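Local coordinates for peptidase M16 inactive domain family protein (Pseudomonas fluorescens, PDB 3GWB) that probably has a hydrolase-type role as a member of the M16 peptidase family carrying its inactive domain, at residues Q15-A20 and L205-A210; A23-V28 and V197-V202; R39-A44 and M94-L99. All coordinates share one frame; numbering follows the deposited sequence.

Overall arrangement
The three contacts step across one mixed six-stranded sheet, from one edge strand toward the other. Contact 1 lies at the surface, where edge strand 15-18 meets the start of helix 207-220, and it works through a charged side chain stacked on a ring. Contact 2, next to it, is buried and pairs two parallel strands, 24-29 and 197-203, almost wholly by backbone bonds and aliphatic side chains. Contact 3, also buried, joins strands 35-42 and 95-102 by antiparallel backbone bonds, apolar packing and one arginine touching a valine. Strands 15-18 and 24-29 link contacts 1 and 2, whereas 197-203 pairs with 35-42 to link contacts 2 and 3, whose centres are about 11 Å apart.

Contact 1. Residues Q15-A20 and L205-A210; sequences QTWSTA and LSRSDA
Where the edge strand 15-18 of the sheet meets the first turn of helix 207-220, R207 lies over W17 in a cation-pi stack and bonds to Q15. The guanidinium rests flat on the indole, planes 10° apart and centres 3.9 Å apart. Its NE stands over the rim of the ring, 3.2 Å from W17 CZ3, and W17 CE3 sits over the middle of the guanidinium. A bend at chi2 (67°) turns the R207 chain at CD, which lies 3.4 Å from W17 CZ3. Q15 takes the guanidinium edge: R207 NH1 donates in its own plane to Q15 OE1 at 3.1 Å (N-H...O angle 166°). Glutamine suits this place because its long chain carries a neutral acceptor to the charge. NE has its own partner in E211, a salt bridge within the helix. At the indole's edge, A210 CB packs 3.9 Å from W17 CH2; the small alanine is consistent with the helix lying close to the indole. The helix start is a capping box: S206 OG accepts from D209 N, and D209 OD2 accepts from S206 N at 2.9 Å. An alanine in place of R207 would probably leave the W17 face without its stacking partner, Q15 OE1 without its donor and E211 without its mate. Gripped by stack, amide and carboxylate, the guanidinium is held against turning, and E211 would tend to stabilise its charge.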
loop_
_atom_site.group_PDB
_atom_site.type_symbol
_atom_site.label_atom_id
_atom_site.label_comp_id
_atom_site.label_asym_id
_atom_site.label_seq_id
_atom_site.Cartn_x
_atom_site.Cartn_y
_atom_site.Cartn_z
ATOM N N GLN A 15 -27.175 -15.738 7.223
ATOM C CA GLN A 15 -28.213 -15.503 8.214
ATOM C C GLN A 15 -28.333 -14.008 8.442
ATOM O O GLN A 15 -27.342 -13.276 8.375
ATOM C CB GLN A 15 -27.860 -16.207 9.518
ATOM C CG GLN A 15 -27.684 -17.698 9.366
ATOM C CD GLN A 15 -27.201 -18.346 10.637
ATOM O OE1 GLN A 15 -27.885 -18.320 11.656
ATOM N NE2 GLN A 15 -26.007 -18.930 10.587
ATOM N N THR A 16 -29.541 -13.541 8.720
ATOM C CA THR A 16 -29.722 -12.118 8.921
ATOM C C THR A 16 -30.751 -11.790 9.988
ATOM O O THR A 16 -31.664 -12.574 10.260
ATOM C CB THR A 16 -30.131 -11.437 7.600
ATOM O OG1 THR A 16 -30.117 -10.011 7.765
ATOM C CG2 THR A 16 -31.525 -11.878 7.189
ATOM N N TRP A 17 -30.588 -10.616 10.587
ATOM C CA TRP A 17 -31.485 -10.127 11.623
ATOM C C TRP A 17 -31.097 -8.684 11.887
ATOM O O TRP A 17 -30.140 -8.181 11.292
ATOM C CB TRP A 17 -31.360 -10.977 12.900
ATOM C CG TRP A 17 -30.013 -10.939 13.595
ATOM C CD1 TRP A 17 -29.617 -10.074 14.580
ATOM C CD2 TRP A 17 -28.900 -11.821 13.372
ATOM N NE1 TRP A 17 -28.335 -10.369 14.987
ATOM C CE2 TRP A 17 -27.875 -11.437 14.265
ATOM C CE3 TRP A 17 -28.677 -12.904 12.511
ATOM C CZ2 TRP A 17 -26.638 -12.094 14.311
ATOM C CZ3 TRP A 17 -27.446 -13.555 12.560
ATOM C CH2 TRP A 17 -26.447 -13.151 13.455
ATOM N N SER A 18 -31.855 -8.012 12.748
ATOM C CA SER A 18 -31.564 -6.631 13.090
ATOM C C SER A 18 -31.364 -6.517 14.591
ATOM O O SER A 18 -31.874 -7.338 15.353
ATOM C CB SER A 18 -32.715 -5.721 12.651
ATOM O OG SER A 18 -32.822 -5.704 11.236
ATOM N N THR A 19 -30.609 -5.513 15.019
ATOM C CA THR A 19 -30.388 -5.305 16.450
ATOM C C THR A 19 -31.478 -4.360 16.955
ATOM O O THR A 19 -32.246 -3.804 16.165
ATOM C CB THR A 19 -29.027 -4.639 16.731
ATOM O OG1 THR A 19 -29.013 -3.333 16.141
ATOM C CG2 THR A 19 -27.883 -5.483 16.166
ATOM N N ALA A 20 -31.534 -4.163 18.267
ATOM C CA ALA A 20 -32.537 -3.278 18.858
ATOM C C ALA A 20 -32.387 -1.832 18.390
ATOM O O ALA A 20 -33.321 -1.042 18.530
ATOM C CB ALA A 20 -32.463 -3.344 20.382
ATOM N N LEU A 205 -17.694 -18.714 14.677
ATOM C CA LEU A 205 -18.629 -18.271 15.706
ATOM C C LEU A 205 -19.952 -18.996 15.530
ATOM O O LEU A 205 -20.306 -19.384 14.418
ATOM C CB LEU A 205 -18.892 -16.770 15.569
ATOM C CG LEU A 205 -17.757 -15.743 15.643
ATOM C CD1 LEU A 205 -18.247 -14.394 15.089
ATOM C CD2 LEU A 205 -17.290 -15.609 17.082
ATOM N N SER A 206 -20.679 -19.175 16.625
ATOM C CA SER A 206 -21.993 -19.800 16.554
ATOM C C SER A 206 -22.955 -18.639 16.293
ATOM O O SER A 206 -22.572 -17.476 16.428
ATOM C CB SER A 206 -22.344 -20.471 17.888
ATOM O OG SER A 206 -22.477 -19.510 18.927
ATOM N N ARG A 207 -24.189 -18.941 15.902
ATOM C CA ARG A 207 -25.177 -17.886 15.665
ATOM C C ARG A 207 -25.362 -17.071 16.955
ATOM O O ARG A 207 -25.504 -15.847 16.914
ATOM C CB ARG A 207 -26.509 -18.514 15.226
ATOM C CG ARG A 207 -27.746 -17.627 15.358
ATOM C CD ARG A 207 -27.741 -16.436 14.408
ATOM N NE ARG A 207 -28.937 -15.604 14.576
ATOM C CZ ARG A 207 -29.991 -15.608 13.761
ATOM N NH1 ARG A 207 -30.024 -16.398 12.698
ATOM N NH2 ARG A 207 -31.023 -14.811 14.007
ATOM N N SER A 208 -25.356 -17.751 18.098
ATOM C CA SER A 208 -25.520 -17.081 19.387
ATOM C C SER A 208 -24.327 -16.167 19.646
ATOM O O SER A 208 -24.491 -15.043 20.124
ATOM C CB SER A 208 -25.646 -18.113 20.511
ATOM O OG SER A 208 -26.743 -18.983 20.272
ATOM N N ASP A 209 -23.126 -16.646 19.327
ATOM C CA ASP A 209 -21.918 -15.839 19.498
ATOM C C ASP A 209 -22.076 -14.568 18.670
ATOM O O ASP A 209 -21.778 -13.469 19.124
ATOM C CB ASP A 209 -20.665 -16.563 18.975
ATOM C CG ASP A 209 -20.222 -17.721 19.855
ATOM O OD1 ASP A 209 -20.471 -17.684 21.082
ATOM O OD2 ASP A 209 -19.596 -18.661 19.307
ATOM N N ALA A 210 -22.531 -14.743 17.437
ATOM C CA ALA A 210 -22.713 -13.637 16.506
ATOM C C ALA A 210 -23.762 -12.645 16.988
ATOM O O ALA A 210 -23.602 -11.429 16.835
ATOM C CB ALA A 210 -23.088 -14.179 15.135
#

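Contact 2. Residues A23-V28 and V197-V202; sequences AKVLFV and VVIALV
Strands 24-28 and 197-202 run side by side in the same direction, their axes 4.7 Å apart at closest and inclined by only 14°. As in any parallel pair, the bonds leave alternate residues of each strand: I199 N donates to K24 O at 2.6 Å (177°), L26 N to I199 O, L201 N to L26 O, and V28 N to L201 O. The first rung, K24 N to V197 O at 3.4 Å, is weak. V25 and F27 instead bring their CA-H groups to I199 O and L201 O.

On the face carrying V25, F27, I199 and L201, V25 CG2 packs 4.1 Å from I199 CB. CG of F27 lies anti to the backbone N (chi1 166°), and the ring's CD1 comes 3.3 Å from L201 O and 3.9 Å from L201 CB. I199 reaches back with CD1 to A23 CB, 3.8 Å away. On the other face L26 CD1 packs 4.2 Å from V198 CG1, and V28 CB lies against V202 CG2; the A200 methyl meets V369 of helix 365-377. Beta-branched and leucine side chains suit such extended, buried strands. K24, partly exposed, sends the end of its chain away from the neighbouring strand.

Strand 15-18 flanks 24-29 and strand 35-42 flanks 197-203, making this the parallel pairing inside a mixed alpha/beta sheet with helix 365-377 on the V28, A200 and V202 face.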
loop_
_atom_site.group_PDB
_atom_site.type_symbol
_atom_site.label_atom_id
_atom_site.label_comp_id
_atom_site.label_asym_id
_atom_site.label_seq_id
_atom_site.Cartn_x
_atom_site.Cartn_y
_atom_site.Cartn_z
ATOM N N ALA A 23 -29.844 -1.840 13.441
ATOM C CA ALA A 23 -28.703 -2.175 12.594
ATOM C C ALA A 23 -28.957 -3.497 11.860
ATOM O O ALA A 23 -29.457 -4.464 12.440
ATOM C CB ALA A 23 -27.421 -2.275 13.436
ATOM N N LYS A 24 -28.611 -3.538 10.579
ATOM C CA LYS A 24 -28.791 -4.752 9.799
ATOM C C LYS A 24 -27.591 -5.667 10.038
ATOM O O LYS A 24 -26.451 -5.246 9.875
ATOM C CB LYS A 24 -28.875 -4.413 8.312
ATOM C CG LYS A 24 -29.901 -3.355 7.969
ATOM C CD LYS A 24 -29.830 -2.972 6.489
ATOM C CE LYS A 24 -30.182 -4.150 5.590
ATOM N NZ LYS A 24 -31.564 -4.626 5.859
ATOM N N VAL A 25 -27.850 -6.906 10.431
ATOM C CA VAL A 25 -26.783 -7.876 10.674
ATOM C C VAL A 25 -26.814 -9.040 9.670
ATOM O O VAL A 25 -27.875 -9.608 9.395
ATOM C CB VAL A 25 -26.893 -8.487 12.099
ATOM C CG1 VAL A 25 -25.712 -9.405 12.361
ATOM C CG2 VAL A 25 -26.956 -7.393 13.150
ATOM N N LEU A 26 -25.655 -9.384 9.111
ATOM C CA LEU A 26 -25.557 -10.525 8.195
ATOM C C LEU A 26 -24.423 -11.398 8.713
ATOM O O LEU A 26 -23.342 -10.898 9.049
ATOM C CB LEU A 26 -25.275 -10.081 6.762
ATOM C CG LEU A 26 -26.465 -9.449 6.037
ATOM C CD1 LEU A 26 -26.661 -8.002 6.502
ATOM C CD2 LEU A 26 -26.211 -9.501 4.542
ATOM N N PHE A 27 -24.656 -12.700 8.763
ATOM C CA PHE A 27 -23.670 -13.618 9.315
ATOM C C PHE A 27 -23.543 -14.940 8.577
ATOM O O PHE A 27 -24.540 -15.524 8.140
ATOM C CB PHE A 27 -24.038 -13.886 10.777
ATOM C CG PHE A 27 -23.330 -15.060 11.387
ATOM C CD1 PHE A 27 -21.955 -15.028 11.611
ATOM C CD2 PHE A 27 -24.048 -16.193 11.763
ATOM C CE1 PHE A 27 -21.307 -16.118 12.196
ATOM C CE2 PHE A 27 -23.409 -17.282 12.347
ATOM C CZ PHE A 27 -22.042 -17.241 12.569
ATOM N N VAL A 28 -22.302 -15.399 8.438
ATOM C CA VAL A 28 -22.011 -16.684 7.808
ATOM C C VAL A 28 -21.079 -17.441 8.753
ATOM O O VAL A 28 -19.991 -16.954 9.090
ATOM C CB VAL A 28 -21.301 -16.517 6.442
ATOM C CG1 VAL A 28 -20.831 -17.873 5.927
ATOM C CG2 VAL A 28 -22.242 -15.871 5.436
ATOM N N VAL A 197 -25.886 1.763 10.120
ATOM C CA VAL A 197 -24.814 0.809 9.860
ATOM C C VAL A 197 -25.260 -0.606 9.504
ATOM O O VAL A 197 -26.348 -1.055 9.879
ATOM C CB VAL A 197 -23.869 0.707 11.083
ATOM C CG1 VAL A 197 -24.541 -0.118 12.184
ATOM C CG2 VAL A 197 -22.520 0.086 10.665
ATOM N N VAL A 198 -24.403 -1.297 8.763
ATOM C CA VAL A 198 -24.629 -2.687 8.392
ATOM C C VAL A 198 -23.537 -3.461 9.118
ATOM O O VAL A 198 -22.370 -3.104 9.024
ATOM C CB VAL A 198 -24.456 -2.932 6.879
ATOM C CG1 VAL A 198 -24.505 -4.438 6.593
ATOM C CG2 VAL A 198 -25.560 -2.218 6.108
ATOM N N ILE A 199 -23.913 -4.512 9.835
ATOM C CA ILE A 199 -22.949 -5.316 10.584
ATOM C C ILE A 199 -22.787 -6.675 9.916
ATOM O O ILE A 199 -23.715 -7.476 9.908
ATOM C CB ILE A 199 -23.426 -5.516 12.041
ATOM C CG1 ILE A 199 -23.518 -4.160 12.739
ATOM C CG2 ILE A 199 -22.479 -6.433 12.794
ATOM C CD1 ILE A 199 -24.234 -4.225 14.070
ATOM N N ALA A 200 -21.608 -6.928 9.354
ATOM C CA ALA A 200 -21.335 -8.189 8.673
ATOM C C ALA A 200 -20.317 -8.991 9.471
ATOM O O ALA A 200 -19.297 -8.459 9.892
ATOM C CB ALA A 200 -20.808 -7.912 7.263
ATOM N N LEU A 201 -20.601 -10.271 9.672
ATOM C CA LEU A 201 -19.735 -11.155 10.454
ATOM C C LEU A 201 -19.511 -12.489 9.770
ATOM O O LEU A 201 -20.458 -13.125 9.325
ATOM C CB LEU A 201 -20.374 -11.433 11.820
ATOM C CG LEU A 201 -20.108 -10.539 13.026
ATOM C CD1 LEU A 201 -21.070 -10.919 14.155
ATOM C CD2 LEU A 201 -18.649 -10.711 13.475
ATOM N N VAL A 202 -18.255 -12.929 9.709
ATOM C CA VAL A 202 -17.936 -14.211 9.106
ATOM C C VAL A 202 -16.811 -14.909 9.862
ATOM O O VAL A 202 -15.744 -14.322 10.089
ATOM C CB VAL A 202 -17.484 -14.064 7.638
ATOM C CG1 VAL A 202 -17.200 -15.430 7.064
ATOM C CG2 VAL A 202 -18.547 -13.349 6.811
#

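Contact 3. Residues R39-A44 and M94-L99; sequences RLIFAA and MAVASL
The R39 guanidinium has V96 over one face, and the F42 ring meets A95 and A97 with its edge. V96 CG1 lies 3.9 Å from R39 NH2, and V96 CB is offset toward the rim. The extended R39 side chain, CG anti to the backbone N (chi1 -171°), crosses that of V96 obliquely. At the F42 edge, near the ring plane, CD2 approaches A95 O at 3.7 Å and CE2 approaches A97 CB. Y192 meets the ring at about 35° between planes.

Selenomethionine M94 lies alongside I41, pointing the same way, with SE 3.9 Å from I41 CG2; F377 of helix 365-377 touches both. On the L40, F42, A95 and A97 side, A95 CB packs against A44, 3.3 Å from its O and 3.8 Å from its CB; the small methyls are consistent with the approach of Y192 to both. The strands themselves pair antiparallel, at 169°. L40-A97 and F42-A95 are hydrogen-bonded pairs, L40 N to A97 O and F42 N to A95 O both at 2.9 Å. I41-V96, between them, and R39-S98, beyond L40-A97, are non-hydrogen-bonded pairs.

Four backbone bonds thus satisfy the buried amides and carbonyls of L40, F42, A95 and A97, while side-chain contact is chiefly apolar: V96 CG1 touches one end of the guanidinium from over its face, and the slightly positive phenyl edge probably finds a mild attraction in the carbonyl oxygen.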
loop_
_atom_site.group_PDB
_atom_site.type_symbol
_atom_site.label_atom_id
_atom_site.label_comp_id
_atom_site.label_asym_id
_atom_site.label_seq_id
_atom_site.Cartn_x
_atom_site.Cartn_y
_atom_site.Cartn_z
ATOM N N ARG A 39 -17.166 -6.630 9.990
ATOM C CA ARG A 39 -17.091 -5.464 9.128
ATOM C C ARG A 39 -18.329 -4.605 9.338
ATOM O O ARG A 39 -19.453 -5.108 9.357
ATOM C CB ARG A 39 -16.983 -5.919 7.669
ATOM C CG ARG A 39 -16.684 -4.827 6.646
ATOM C CD ARG A 39 -16.554 -5.455 5.260
ATOM N NE ARG A 39 -16.331 -4.485 4.187
ATOM C CZ ARG A 39 -15.171 -3.886 3.939
ATOM N NH1 ARG A 39 -14.107 -4.149 4.687
ATOM N NH2 ARG A 39 -15.073 -3.028 2.929
ATOM N N LEU A 40 -18.106 -3.311 9.530
ATOM C CA LEU A 40 -19.190 -2.354 9.735
ATOM C C LEU A 40 -19.209 -1.410 8.548
ATOM O O LEU A 40 -18.205 -0.778 8.220
ATOM C CB LEU A 40 -18.974 -1.556 11.025
ATOM C CG LEU A 40 -19.413 -2.155 12.368
ATOM C CD1 LEU A 40 -18.967 -3.602 12.497
ATOM C CD2 LEU A 40 -18.839 -1.303 13.496
ATOM N N ILE A 41 -20.356 -1.328 7.891
ATOM C CA ILE A 41 -20.496 -0.454 6.745
ATOM C C ILE A 41 -21.498 0.632 7.101
ATOM O O ILE A 41 -22.660 0.334 7.364
ATOM C CB ILE A 41 -21.014 -1.224 5.498
ATOM C CG1 ILE A 41 -20.065 -2.372 5.132
ATOM C CG2 ILE A 41 -21.088 -0.280 4.319
ATOM C CD1 ILE A 41 -20.027 -3.504 6.146
ATOM N N PHE A 42 -21.043 1.883 7.128
ATOM C CA PHE A 42 -21.902 3.020 7.451
ATOM C C PHE A 42 -22.178 3.827 6.194
ATOM O O PHE A 42 -21.332 3.905 5.307
ATOM C CB PHE A 42 -21.216 3.980 8.444
ATOM C CG PHE A 42 -20.843 3.355 9.759
ATOM C CD1 PHE A 42 -21.650 3.522 10.866
ATOM C CD2 PHE A 42 -19.664 2.618 9.888
ATOM C CE1 PHE A 42 -21.298 2.973 12.090
ATOM C CE2 PHE A 42 -19.303 2.061 11.114
ATOM C CZ PHE A 42 -20.122 2.239 12.215
ATOM N N ALA A 43 -23.364 4.420 6.117
ATOM C CA ALA A 43 -23.695 5.301 5.000
ATOM C C ALA A 43 -23.072 6.629 5.440
ATOM O O ALA A 43 -23.779 7.599 5.749
ATOM C CB ALA A 43 -25.201 5.440 4.861
ATOM N N ALA A 44 -21.740 6.648 5.491
ATOM C CA ALA A 44 -20.976 7.819 5.923
ATOM C C ALA A 44 -19.824 8.175 4.979
ATOM O O ALA A 44 -18.723 8.513 5.425
ATOM C CB ALA A 44 -20.426 7.578 7.327
HETATM N N MSE A 94 -20.006 5.042 1.137
HETATM C CA MSE A 94 -19.867 4.289 2.376
HETATM C C MSE A 94 -18.552 4.577 3.092
HETATM O O MSE A 94 -17.625 5.152 2.519
HETATM C CB MSE A 94 -19.994 2.773 2.127
HETATM C CG MSE A 94 -19.020 2.179 1.104
HETATM SE SE MSE A 94 -18.956 0.351 1.121
HETATM C CE MSE A 94 -20.507 -0.075 0.352
ATOM N N ALA A 95 -18.507 4.198 4.362
ATOM C CA ALA A 95 -17.327 4.344 5.206
ATOM C C ALA A 95 -17.290 3.035 5.980
ATOM O O ALA A 95 -18.335 2.518 6.385
ATOM C CB ALA A 95 -17.477 5.528 6.160
ATOM N N VAL A 96 -16.096 2.499 6.189
ATOM C CA VAL A 96 -15.989 1.223 6.875
ATOM C C VAL A 96 -15.021 1.196 8.044
ATOM O O VAL A 96 -14.092 2.003 8.137
ATOM C CB VAL A 96 -15.564 0.110 5.880
ATOM C CG1 VAL A 96 -16.425 0.181 4.613
ATOM C CG2 VAL A 96 -14.096 0.265 5.514
ATOM N N ALA A 97 -15.288 0.264 8.950
ATOM C CA ALA A 97 -14.457 0.013 10.110
ATOM C C ALA A 97 -14.516 -1.508 10.195
ATOM O O ALA A 97 -15.606 -2.099 10.180
ATOM C CB ALA A 97 -15.040 0.648 11.344
ATOM N N SER A 98 -13.352 -2.141 10.261
ATOM C CA SER A 98 -13.294 -3.595 10.300
ATOM C C SER A 98 -12.329 -4.139 11.341
ATOM O O SER A 98 -11.393 -3.459 11.766
ATOM C CB SER A 98 -12.903 -4.147 8.922
ATOM O OG SER A 98 -11.611 -3.710 8.524
ATOM N N LEU A 99 -12.568 -5.384 11.734
ATOM C CA LEU A 99 -11.739 -6.062 12.718
ATOM C C LEU A 99 -11.590 -7.537 12.373
ATOM O O LEU A 99 -12.579 -8.230 12.141
ATOM C CB LEU A 99 -12.371 -5.960 14.105
ATOM C CG LEU A 99 -11.644 -6.701 15.231
ATOM C CD1 LEU A 99 -10.473 -5.858 15.704
ATOM C CD2 LEU A 99 -12.593 -6.952 16.388
#